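Local coordinates for 2-hydroxyisobutanoyl-CoA mutase large subunit (Aquincola tertiaricarbonis, PDB 4R3U), which interconverts 2-hydroxyisobutyryl-CoA and (S)-3-hydroxybutyryl-CoA together with a small cobalamin-binding subunit, at residues 271-276 and 435-440. Sequence-based numbering, arbitrary orientation.
Sequences TLANLI and EILEEV
Ala273 and Leu437 mark the nearest approach of helical segments 271-276 and 435-440, their CA atoms 6.1 Å apart where the axes pass at 10.0 Å with a signed crossing angle of -49°. The contact illustrates how one branched side chain can join two helices, with no hydrogen bond between the two segments. Leu437 points toward helix 264-283, its CG anti to its own carbonyl carbon (chi1 -74°), and does most of the touching through a single methyl. Its CD2 lies 3.4 Å from the backbone N of Ala273, resting on the main chain itself beside Ala273 CB, which is 4.0 Å away. Leu437 CD2 also touches Leu272 CB (3.9 Å) and, one turn on, Ile276 CD1 (4.0 Å), where the two side chains slant against each other, while Leu437 CD1 reaches Leu272 CB as well. Further along helix 420-442, Val440 adds a looser contact, CG1 to Ala273 CB at 4.3 Å. Helix 306-327 borders both partners, with Cys319 against Leu272 and Ile323 against Leu437. Leu437 packing against Leu272 and Ile276, spaced four residues apart, and the crossing angle are consistent with the -50° class of ridges-into-grooves packing. Helix 264-283 is the main helix of the beta-alpha-beta crossover between strands 252-253 and 298-302 of the TIM barrel, and helix 420-442, which follows the barrel strands in sequence, packs against the outside of this helical layer.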
loop_
_atom_site.group_PDB
_atom_site.type_symbol
_atom_site.label_atom_id
_atom_site.label_comp_id
_atom_site.label_asym_id
_atom_site.label_seq_id
_atom_site.Cartn_x
_atom_site.Cartn_y
_atom_site.Cartn_z
ATOM N N THR A 271 -18.274 -17.287 -12.228
ATOM C CA THR A 271 -17.069 -17.933 -12.738
ATOM C C THR A 271 -17.179 -19.435 -12.479
ATOM O O THR A 271 -16.880 -20.244 -13.379
ATOM C CB THR A 271 -15.802 -17.315 -12.125
ATOM O OG1 THR A 271 -15.833 -15.913 -12.332
ATOM C CG2 THR A 271 -14.523 -17.870 -12.740
ATOM N N LEU A 272 -17.629 -19.804 -11.268
ATOM C CA LEU A 272 -17.855 -21.203 -10.934
ATOM C C LEU A 272 -18.973 -21.823 -11.784
ATOM O O LEU A 272 -18.825 -22.967 -12.223
ATOM C CB LEU A 272 -18.063 -21.401 -9.432
ATOM C CG LEU A 272 -16.802 -21.169 -8.584
ATOM C CD1 LEU A 272 -17.068 -21.435 -7.130
ATOM C CD2 LEU A 272 -15.617 -22.011 -9.077
ATOM N N ALA A 273 -20.030 -21.033 -12.118
ATOM C CA ALA A 273 -21.131 -21.475 -13.005
ATOM C C ALA A 273 -20.578 -21.860 -14.385
ATOM O O ALA A 273 -20.959 -22.892 -14.941
ATOM C CB ALA A 273 -22.189 -20.384 -13.126
ATOM N N ASN A 274 -19.636 -21.049 -14.899
ATOM C CA ASN A 274 -18.935 -21.244 -16.174
ATOM C C ASN A 274 -18.041 -22.483 -16.130
ATOM O O ASN A 274 -18.056 -23.270 -17.083
ATOM C CB ASN A 274 -18.138 -19.993 -16.546
ATOM C CG ASN A 274 -19.009 -18.867 -17.074
ATOM O OD1 ASN A 274 -20.178 -19.065 -17.441
ATOM N ND2 ASN A 274 -18.441 -17.673 -17.209
ATOM N N LEU A 275 -17.324 -22.697 -15.002
ATOM C CA LEU A 275 -16.487 -23.879 -14.801
ATOM C C LEU A 275 -17.317 -25.164 -14.972
ATOM O O LEU A 275 -16.908 -26.055 -15.719
ATOM C CB LEU A 275 -15.797 -23.868 -13.414
ATOM C CG LEU A 275 -15.295 -25.239 -12.906
ATOM C CD1 LEU A 275 -13.979 -25.640 -13.557
ATOM C CD2 LEU A 275 -15.210 -25.261 -11.419
ATOM N N ILE A 276 -18.464 -25.247 -14.288
ATOM C CA ILE A 276 -19.346 -26.409 -14.341
ATOM C C ILE A 276 -19.738 -26.763 -15.792
ATOM O O ILE A 276 -19.601 -27.918 -16.193
ATOM C CB ILE A 276 -20.551 -26.228 -13.379
ATOM C CG1 ILE A 276 -20.082 -26.371 -11.916
ATOM C CG2 ILE A 276 -21.733 -27.208 -13.741
ATOM C CD1 ILE A 276 -20.920 -25.577 -10.901
ATOM N N GLU A 435 -25.511 -21.318 -3.053
ATOM C CA GLU A 435 -26.880 -20.843 -3.139
ATOM C C GLU A 435 -27.129 -20.279 -4.564
ATOM O O GLU A 435 -28.155 -20.591 -5.152
ATOM C CB GLU A 435 -27.006 -19.740 -2.085
ATOM C CG GLU A 435 -28.348 -19.536 -1.432
ATOM C CD GLU A 435 -28.192 -18.663 -0.206
ATOM O OE1 GLU A 435 -28.255 -17.421 -0.348
ATOM O OE2 GLU A 435 -27.943 -19.218 0.891
ATOM N N ILE A 436 -26.174 -19.502 -5.134
ATOM C CA ILE A 436 -26.270 -18.965 -6.497
ATOM C C ILE A 436 -26.144 -20.074 -7.541
ATOM O O ILE A 436 -26.970 -20.159 -8.454
ATOM C CB ILE A 436 -25.281 -17.799 -6.762
ATOM C CG1 ILE A 436 -25.595 -16.559 -5.863
ATOM C CG2 ILE A 436 -25.194 -17.447 -8.283
ATOM C CD1 ILE A 436 -24.759 -15.238 -6.230
ATOM N N LEU A 437 -25.115 -20.926 -7.390
ATOM C CA LEU A 437 -24.836 -22.080 -8.257
ATOM C C LEU A 437 -26.052 -23.030 -8.367
ATOM O O LEU A 437 -26.291 -23.613 -9.431
ATOM C CB LEU A 437 -23.609 -22.859 -7.735
ATOM C CG LEU A 437 -22.236 -22.225 -7.958
ATOM C CD1 LEU A 437 -21.165 -23.111 -7.385
ATOM C CD2 LEU A 437 -21.962 -22.001 -9.435
ATOM N N GLU A 438 -26.812 -23.144 -7.272
ATOM C CA GLU A 438 -28.017 -23.948 -7.143
ATOM C C GLU A 438 -29.152 -23.330 -7.971
ATOM O O GLU A 438 -29.860 -24.067 -8.655
ATOM C CB GLU A 438 -28.408 -24.040 -5.670
ATOM C CG GLU A 438 -28.955 -25.392 -5.275
ATOM C CD GLU A 438 -29.514 -25.423 -3.868
ATOM O OE1 GLU A 438 -28.826 -24.940 -2.936
ATOM O OE2 GLU A 438 -30.648 -25.933 -3.700
ATOM N N GLU A 439 -29.315 -21.987 -7.922
ATOM C CA GLU A 439 -30.339 -21.243 -8.664
ATOM C C GLU A 439 -30.090 -21.333 -10.155
ATOM O O GLU A 439 -31.029 -21.541 -10.914
ATOM C CB GLU A 439 -30.381 -19.783 -8.225
ATOM C CG GLU A 439 -31.712 -19.104 -8.493
ATOM C CD GLU A 439 -31.733 -17.615 -8.182
ATOM O OE1 GLU A 439 -31.283 -17.221 -7.080
ATOM O OE2 GLU A 439 -32.228 -16.841 -9.033
ATOM N N VAL A 440 -28.825 -21.223 -10.571
ATOM C CA VAL A 440 -28.399 -21.336 -11.969
ATOM C C VAL A 440 -28.859 -22.696 -12.543
ATOM O O VAL A 440 -29.473 -22.751 -13.620
ATOM C CB VAL A 440 -26.869 -21.091 -12.103
ATOM C CG1 VAL A 440 -26.360 -21.442 -13.494
ATOM C CG2 VAL A 440 -26.511 -19.644 -11.755
#